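Local coordinates for cellulose biosynthesis protein BcsG (Salmonella typhimurium LT2, PDB 5OLT) that is required for cellulose biosynthesis, here as its zinc-binding extramembrane domain, a member of the alkaline phosphatase family, at residues N359-P369 against R372-Q383. Sequence-based numbering, arbitrary orientation.
Sequences NAVVIQYQGKP and RLNGGDWVPYPQ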
ATOM      1  N   ASN A 359       0.250 -20.625  -2.699  1.00 14.39           N
ATOM      2  CA  ASN A 359      -0.516 -21.737  -3.226  1.00 18.21           C
ATOM      3  C   ASN A 359      -1.731 -21.395  -4.064  1.00 17.31           C
ATOM      4  O   ASN A 359      -2.423 -22.272  -4.555  1.00 20.64           O
ATOM      5  CB  ASN A 359      -0.971 -22.600  -2.041  1.00 24.70           C
ATOM      6  CG  ASN A 359       0.170 -23.301  -1.331  1.00 26.12           C
ATOM      7  OD1 ASN A 359       0.787 -22.771  -0.393  1.00 30.14           O
ATOM      8  ND2 ASN A 359       0.408 -24.547  -1.730  1.00 30.33           N
ATOM      9  N   ALA A 360      -2.014 -20.107  -4.217  1.00 14.37           N
ATOM     10  CA  ALA A 360      -3.279 -19.711  -4.810  1.00 12.65           C
ATOM     11  C   ALA A 360      -3.125 -18.406  -5.545  1.00 11.85           C
ATOM     12  O   ALA A 360      -2.402 -17.506  -5.083  1.00 12.57           O
ATOM     13  CB  ALA A 360      -4.334 -19.551  -3.720  1.00 14.75           C
ATOM     14  N   VAL A 361      -3.812 -18.320  -6.687  1.00 11.44           N
ATOM     15  CA  VAL A 361      -3.954 -17.046  -7.437  1.00  9.97           C
ATOM     16  C   VAL A 361      -5.444 -16.748  -7.582  1.00 10.51           C
ATOM     17  O   VAL A 361      -6.249 -17.658  -7.846  1.00 11.28           O
ATOM     18  CB  VAL A 361      -3.318 -17.139  -8.853  1.00 10.87           C
ATOM     19  CG1 VAL A 361      -3.390 -15.799  -9.548  1.00 11.34           C
ATOM     20  CG2 VAL A 361      -1.838 -17.594  -8.827  1.00 12.74           C
ATOM     21  N   VAL A 362      -5.801 -15.474  -7.371  1.00  9.68           N
ATOM     22  CA  VAL A 362      -7.169 -15.024  -7.562  1.00  9.60           C
ATOM     23  C   VAL A 362      -7.109 -13.912  -8.606  1.00  9.45           C
ATOM     24  O   VAL A 362      -6.285 -12.991  -8.511  1.00  9.66           O
ATOM     25  CB  VAL A 362      -7.790 -14.492  -6.256  1.00  9.57           C
ATOM     26  CG1 VAL A 362      -9.144 -13.858  -6.517  1.00 11.66           C
ATOM     27  CG2 VAL A 362      -7.939 -15.638  -5.272  1.00 10.73           C
ATOM     28  N   ILE A 363      -8.020 -13.984  -9.572  1.00  9.26           N
ATOM     29  CA  ILE A 363      -8.170 -12.928 -10.600  1.00  9.86           C
ATOM     30  C   ILE A 363      -9.631 -12.578 -10.780  1.00 10.12           C
ATOM     31  O   ILE A 363     -10.521 -13.327 -10.352  1.00 11.54           O
ATOM     32  CB  ILE A 363      -7.567 -13.336 -11.981  1.00 10.47           C
ATOM     33  CG1 ILE A 363      -8.402 -14.445 -12.651  1.00 11.62           C
ATOM     34  CG2 ILE A 363      -6.096 -13.756 -11.778  1.00 11.35           C
ATOM     35  CD1 ILE A 363      -7.907 -14.861 -14.045  1.00 13.67           C
ATOM     36  N   GLN A 364      -9.864 -11.421 -11.399  1.00 10.65           N
ATOM     37  CA  GLN A 364     -11.180 -11.053 -11.917  1.00 11.63           C
ATOM     38  C   GLN A 364     -11.124 -11.229 -13.422  1.00 12.36           C
ATOM     39  O   GLN A 364     -10.227 -10.706 -14.063  1.00 14.54           O
ATOM     40  CB  GLN A 364     -11.530  -9.611 -11.571  1.00 14.91           C
ATOM     41  CG  GLN A 364     -11.700  -9.350 -10.091  1.00 17.81           C
ATOM     42  CD  GLN A 364     -13.072  -9.727  -9.569  1.00 20.31           C
ATOM     43  OE1 GLN A 364     -13.977 -10.052 -10.326  1.00 23.91           O
ATOM     44  NE2 GLN A 364     -13.230  -9.649  -8.275  1.00 22.54           N
ATOM     45  N   TYR A 365     -12.063 -11.962 -13.982  1.00 12.53           N
ATOM     46  CA  TYR A 365     -12.048 -12.195 -15.442  1.00 13.51           C
ATOM     47  C   TYR A 365     -13.464 -11.975 -15.919  1.00 14.71           C
ATOM     48  O   TYR A 365     -14.387 -12.650 -15.436  1.00 14.17           O
ATOM     49  CB  TYR A 365     -11.571 -13.627 -15.776  1.00 14.36           C
ATOM     50  CG  TYR A 365     -11.269 -13.791 -17.249  1.00 13.50           C
ATOM     51  CD1 TYR A 365     -12.299 -14.090 -18.149  1.00 14.88           C
ATOM     52  CD2 TYR A 365      -9.960 -13.622 -17.746  1.00 15.10           C
ATOM     53  CE1 TYR A 365     -12.042 -14.203 -19.518  1.00 14.91           C
ATOM     54  CE2 TYR A 365      -9.696 -13.705 -19.109  1.00 15.89           C
ATOM     55  CZ  TYR A 365     -10.744 -14.017 -19.988  1.00 15.20           C
ATOM     56  OH  TYR A 365     -10.484 -14.119 -21.341  1.00 18.97           O
ATOM     57  N   GLN A 366     -13.625 -11.015 -16.841  1.00 15.91           N
ATOM     58  CA  GLN A 366     -14.931 -10.549 -17.295  1.00 17.54           C
ATOM     59  C   GLN A 366     -15.850 -10.260 -16.109  1.00 17.65           C
ATOM     60  O   GLN A 366     -17.029 -10.641 -16.088  1.00 21.74           O
ATOM     61  CB  GLN A 366     -15.550 -11.535 -18.289  1.00 16.99           C
ATOM     62  CG  GLN A 366     -14.752 -11.604 -19.578  1.00 19.53           C
ATOM     63  CD  GLN A 366     -15.282 -12.622 -20.562  1.00 22.73           C
ATOM     64  OE1 GLN A 366     -16.286 -13.273 -20.315  1.00 28.37           O
ATOM     65  NE2 GLN A 366     -14.599 -12.767 -21.677  1.00 23.17           N
ATOM     66  N   GLY A 367     -15.253  -9.627 -15.093  1.00 17.55           N
ATOM     67  CA  GLY A 367     -15.995  -9.114 -13.941  1.00 19.34           C
ATOM     68  C   GLY A 367     -16.355 -10.138 -12.883  1.00 19.20           C
ATOM     69  O   GLY A 367     -17.096  -9.805 -11.960  1.00 23.63           O
ATOM     70  N   LYS A 368     -15.825 -11.362 -12.981  1.00 16.19           N
ATOM     71  CA  LYS A 368     -16.172 -12.424 -12.032  1.00 15.90           C
ATOM     72  C   LYS A 368     -14.873 -12.953 -11.425  1.00 13.68           C
ATOM     73  O   LYS A 368     -13.875 -13.068 -12.131  1.00 13.72           O
ATOM     74  CB  LYS A 368     -16.888 -13.580 -12.737  1.00 21.07           C
ATOM     75  CG  LYS A 368     -18.197 -13.173 -13.435  1.00 26.96           C
ATOM     76  CD  LYS A 368     -18.875 -14.325 -14.186  1.00 34.79           C
ATOM     77  CE  LYS A 368     -19.090 -15.567 -13.314  1.00 42.43           C
ATOM     78  NZ  LYS A 368     -20.440 -16.171 -13.518  1.00 46.61           N
ATOM     79  N   PRO A 369     -14.892 -13.324 -10.140  1.00 13.39           N
ATOM     80  CA  PRO A 369     -13.642 -13.794  -9.536  1.00 12.16           C
ATOM     81  C   PRO A 369     -13.407 -15.291  -9.724  1.00 11.99           C
ATOM     82  O   PRO A 369     -14.338 -16.096  -9.630  1.00 13.94           O
ATOM     83  CB  PRO A 369     -13.846 -13.459  -8.044  1.00 13.59           C
ATOM     84  CG  PRO A 369     -15.339 -13.575  -7.843  1.00 14.34           C
ATOM     85  CD  PRO A 369     -15.939 -13.065  -9.120  1.00 15.26           C
ATOM     86  N   ARG A 372      -7.228 -20.161  -8.704  1.00  9.84           N
ATOM     87  CA  ARG A 372      -6.424 -21.313  -9.152  1.00 11.28           C
ATOM     88  C   ARG A 372      -5.579 -21.785  -8.001  1.00 11.60           C
ATOM     89  O   ARG A 372      -4.789 -21.026  -7.428  1.00 12.09           O
ATOM     90  CB  ARG A 372      -5.503 -20.911 -10.299  1.00 12.84           C
ATOM     91  CG  ARG A 372      -4.861 -22.146 -10.929  1.00 13.50           C
ATOM     92  CD  ARG A 372      -3.963 -21.784 -12.092  1.00 15.78           C
ATOM     93  NE  ARG A 372      -2.770 -21.084 -11.630  1.00 15.35           N
ATOM     94  CZ  ARG A 372      -1.905 -20.472 -12.440  1.00 15.11           C
ATOM     95  NH1 ARG A 372      -2.146 -20.421 -13.770  1.00 15.67           N
ATOM     96  NH2 ARG A 372      -0.824 -19.903 -11.921  1.00 16.87           N
ATOM     97  N   LEU A 373      -5.790 -23.044  -7.629  1.00 13.82           N
ATOM     98  CA  LEU A 373      -5.027 -23.656  -6.540  1.00 15.08           C
ATOM     99  C   LEU A 373      -3.849 -24.419  -7.153  1.00 16.80           C
ATOM    100  O   LEU A 373      -4.043 -25.316  -7.989  1.00 17.85           O
ATOM    101  CB  LEU A 373      -5.973 -24.555  -5.716  1.00 15.76           C
ATOM    102  CG  LEU A 373      -7.224 -23.830  -5.178  1.00 16.34           C
ATOM    103  CD1 LEU A 373      -8.207 -24.782  -4.559  1.00 18.13           C
ATOM    104  CD2 LEU A 373      -6.846 -22.707  -4.194  1.00 17.89           C
ATOM    105  N   ASN A 374      -2.630 -24.003  -6.793  1.00 17.29           N
ATOM    106  CA  ASN A 374      -1.383 -24.685  -7.120  1.00 20.24           C
ATOM    107  C   ASN A 374      -1.206 -24.961  -8.581  1.00 22.26           C
ATOM    108  O   ASN A 374      -0.685 -26.026  -8.949  1.00 27.55           O
ATOM    109  CB  ASN A 374      -1.256 -25.998  -6.303  1.00 23.70           C
ATOM    110  CG  ASN A 374      -1.312 -25.750  -4.791  1.00 28.08           C
ATOM    111  OD1 ASN A 374      -0.452 -25.039  -4.250  1.00 31.53           O
ATOM    112  ND2 ASN A 374      -2.326 -26.332  -4.097  1.00 28.77           N
ATOM    113  N   GLY A 375      -1.636 -24.030  -9.433  1.00 20.82           N
ATOM    114  CA  GLY A 375      -1.381 -24.203 -10.855  1.00 22.57           C
ATOM    115  C   GLY A 375      -2.343 -25.138 -11.572  1.00 27.86           C
ATOM    116  O   GLY A 375      -2.197 -25.333 -12.779  1.00 34.84           O
ATOM    117  N   GLY A 376      -3.334 -25.672 -10.843  1.00 29.16           N
ATOM    118  CA  GLY A 376      -4.418 -26.504 -11.388  1.00 23.62           C
ATOM    119  C   GLY A 376      -5.465 -25.751 -12.234  1.00 23.26           C
ATOM    120  O   GLY A 376      -5.166 -24.684 -12.782  1.00 24.89           O
ATOM    121  N   ASP A 377      -6.667 -26.311 -12.372  1.00 22.06           N
ATOM    122  CA  ASP A 377      -7.783 -25.696 -13.135  0.70 22.24           C
ATOM    123  C   ASP A 377      -8.415 -24.538 -12.363  1.00 20.20           C
ATOM    124  O   ASP A 377      -8.649 -24.660 -11.157  1.00 22.34           O
ATOM    125  CB  ASP A 377      -8.926 -26.686 -13.383  0.70 25.57           C
ATOM    126  CG  ASP A 377      -8.574 -27.797 -14.377  0.70 30.63           C
ATOM    127  OD1 ASP A 377      -7.850 -27.562 -15.381  0.70 30.56           O
ATOM    128  OD2 ASP A 377      -9.066 -28.917 -14.152  0.70 37.05           O
ATOM    129  N   TRP A 378      -8.745 -23.459 -13.068  1.00 16.08           N
ATOM    130  CA  TRP A 378      -9.481 -22.351 -12.462  1.00 14.23           C
ATOM    131  C   TRP A 378     -10.883 -22.763 -12.080  1.00 14.98           C
ATOM    132  O   TRP A 378     -11.553 -23.536 -12.797  1.00 18.31           O
ATOM    133  CB  TRP A 378      -9.543 -21.141 -13.402  1.00 13.55           C
ATOM    134  CG  TRP A 378      -8.205 -20.552 -13.669  1.00 12.41           C
ATOM    135  CD1 TRP A 378      -7.347 -20.899 -14.671  1.00 12.96           C
ATOM    136  CD2 TRP A 378      -7.567 -19.465 -12.965  1.00 12.01           C
ATOM    137  NE1 TRP A 378      -6.204 -20.159 -14.609  1.00 12.56           N
ATOM    138  CE2 TRP A 378      -6.306 -19.251 -13.576  1.00 10.99           C
ATOM    139  CE3 TRP A 378      -7.925 -18.685 -11.846  1.00 10.92           C
ATOM    140  CZ2 TRP A 378      -5.398 -18.290 -13.124  1.00 11.79           C
ATOM    141  CZ3 TRP A 378      -7.025 -17.740 -11.388  1.00 11.64           C
ATOM    142  CH2 TRP A 378      -5.781 -17.516 -12.047  1.00 12.17           C
ATOM    143  N   VAL A 379     -11.355 -22.232 -10.960  1.00 13.65           N
ATOM    144  CA  VAL A 379     -12.746 -22.445 -10.515  1.00 14.34           C
ATOM    145  C   VAL A 379     -13.298 -21.108 -10.074  1.00 13.17           C
ATOM    146  O   VAL A 379     -12.539 -20.257  -9.587  1.00 14.31           O
ATOM    147  CB  VAL A 379     -12.890 -23.498  -9.369  1.00 18.28           C
ATOM    148  CG1 VAL A 379     -12.729 -24.906  -9.916  1.00 23.49           C
ATOM    149  CG2 VAL A 379     -11.945 -23.249  -8.208  1.00 21.93           C
ATOM    150  N   PRO A 380     -14.587 -20.862 -10.277  1.00 13.78           N
ATOM    151  CA  PRO A 380     -15.160 -19.618  -9.745  1.00 14.83           C
ATOM    152  C   PRO A 380     -14.922 -19.536  -8.226  1.00 14.47           C
ATOM    153  O   PRO A 380     -15.038 -20.523  -7.484  1.00 15.84           O
ATOM    154  CB  PRO A 380     -16.658 -19.747 -10.063  1.00 16.76           C
ATOM    155  CG  PRO A 380     -16.658 -20.639 -11.263  1.00 17.58           C
ATOM    156  CD  PRO A 380     -15.576 -21.637 -11.048  1.00 16.27           C
ATOM    157  N   TYR A 381     -14.546 -18.346  -7.772  1.00 13.69           N
ATOM    158  CA  TYR A 381     -14.460 -18.135  -6.335  1.00 13.04           C
ATOM    159  C   TYR A 381     -15.929 -18.009  -5.839  1.00 13.85           C
ATOM    160  O   TYR A 381     -16.680 -17.212  -6.393  1.00 15.77           O
ATOM    161  CB  TYR A 381     -13.667 -16.844  -6.050  1.00 13.29           C
ATOM    162  CG  TYR A 381     -13.532 -16.637  -4.544  1.00 14.41           C
ATOM    163  CD1 TYR A 381     -12.688 -17.454  -3.796  1.00 14.99           C
ATOM    164  CD2 TYR A 381     -14.319 -15.688  -3.870  1.00 14.75           C
ATOM    165  CE1 TYR A 381     -12.591 -17.335  -2.417  1.00 14.00           C
ATOM    166  CE2 TYR A 381     -14.218 -15.552  -2.483  1.00 13.76           C
ATOM    167  CZ  TYR A 381     -13.363 -16.386  -1.776  1.00 12.73           C
ATOM    168  OH  TYR A 381     -13.250 -16.291  -0.410  1.00 12.88           O
ATOM    169  N   PRO A 382     -16.317 -18.771  -4.779  1.00 13.21           N
ATOM    170  CA  PRO A 382     -17.755 -18.875  -4.509  1.00 15.47           C
ATOM    171  C   PRO A 382     -18.413 -17.653  -3.861  1.00 17.30           C
ATOM    172  O   PRO A 382     -19.648 -17.637  -3.765  1.00 21.02           O
ATOM    173  CB  PRO A 382     -17.874 -20.081  -3.578  1.00 17.97           C
ATOM    174  CG  PRO A 382     -16.502 -20.557  -3.283  1.00 19.18           C
ATOM    175  CD  PRO A 382     -15.508 -19.790  -4.070  1.00 14.03           C
ATOM    176  N   GLN A 383     -17.605 -16.686  -3.417  1.00 16.24           N
ATOM    177  CA  GLN A 383     -18.038 -15.396  -2.833  1.00 19.34           C
ATOM    178  C   GLN A 383     -18.862 -15.635  -1.582  1.00 19.51           C
ATOM    179  O   GLN A 383     -19.771 -14.838  -1.277  1.00 21.17           O
ATOM    180  CB  GLN A 383     -18.751 -14.529  -3.879  1.00 22.00           C
ATOM    181  CG  GLN A 383     -17.787 -14.093  -4.982  1.00 23.61           C
ATOM    182  CD  GLN A 383     -18.429 -13.178  -5.992  1.00 28.88           C
ATOM    183  OE1 GLN A 383     -18.381 -11.957  -5.857  1.00 37.42           O
ATOM    184  NE2 GLN A 383     -19.039 -13.767  -7.010  1.00 29.65           N
ATOM    185  OXT GLN A 383     -18.611 -16.650  -0.868  1.00 18.55           O
TER
HETATM  186  O   HOH W   1     -17.143 -16.249  -9.693  1.00 39.24           O
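Val361 and Arg372 form an antiparallel hydrogen-bonded pair, with Arg372 N to Val361 O at 2.8 Å and Val361 N to Arg372 O at 3.0 Å. Asn374 N donates to Asn359 O just beyond the Ala360-Leu373 pair. Just past strand 379-380, Tyr381 N donates to Pro369 O (2.9 Å), which also accepts a hydrogen bond from a water.

One bond joins two side chains. Asn359 ND2 gives a hydrogen to an in-plane lone pair of Asn374 OD1 (2.7 Å). The two side chains run alongside each other, but their amide planes stand 89° apart.

One cluster of apolar contacts forms round the indole of Trp378. Ile363 CD1 sits over one face of its six-membered ring, 4.1 Å from the centroid, a CH-pi contact. Arg372 CB lies against the opposite face, so the ring is sandwiched. Val361 has CG1 anti to its own N (chi1 -176°), which brings that methyl to Trp378 CH2 at 3.9 Å. Further along, Pro369 CG packs on the amide carbon CD of C-terminal Gln383 (3.6 Å).

The contact spans two consecutive beta hairpins in a small antiparallel sheet, apart from the large mixed sheet. Asn31 of helix 27-42 accepts hydrogens from Trp378 NE1 and Arg372 NH1, which ties the face bearing Val361 and Arg372 to that helix. On the other face, Ala360 and Leu373 meet Ile284, and Pro369 meets Pro287 of helix 287-290.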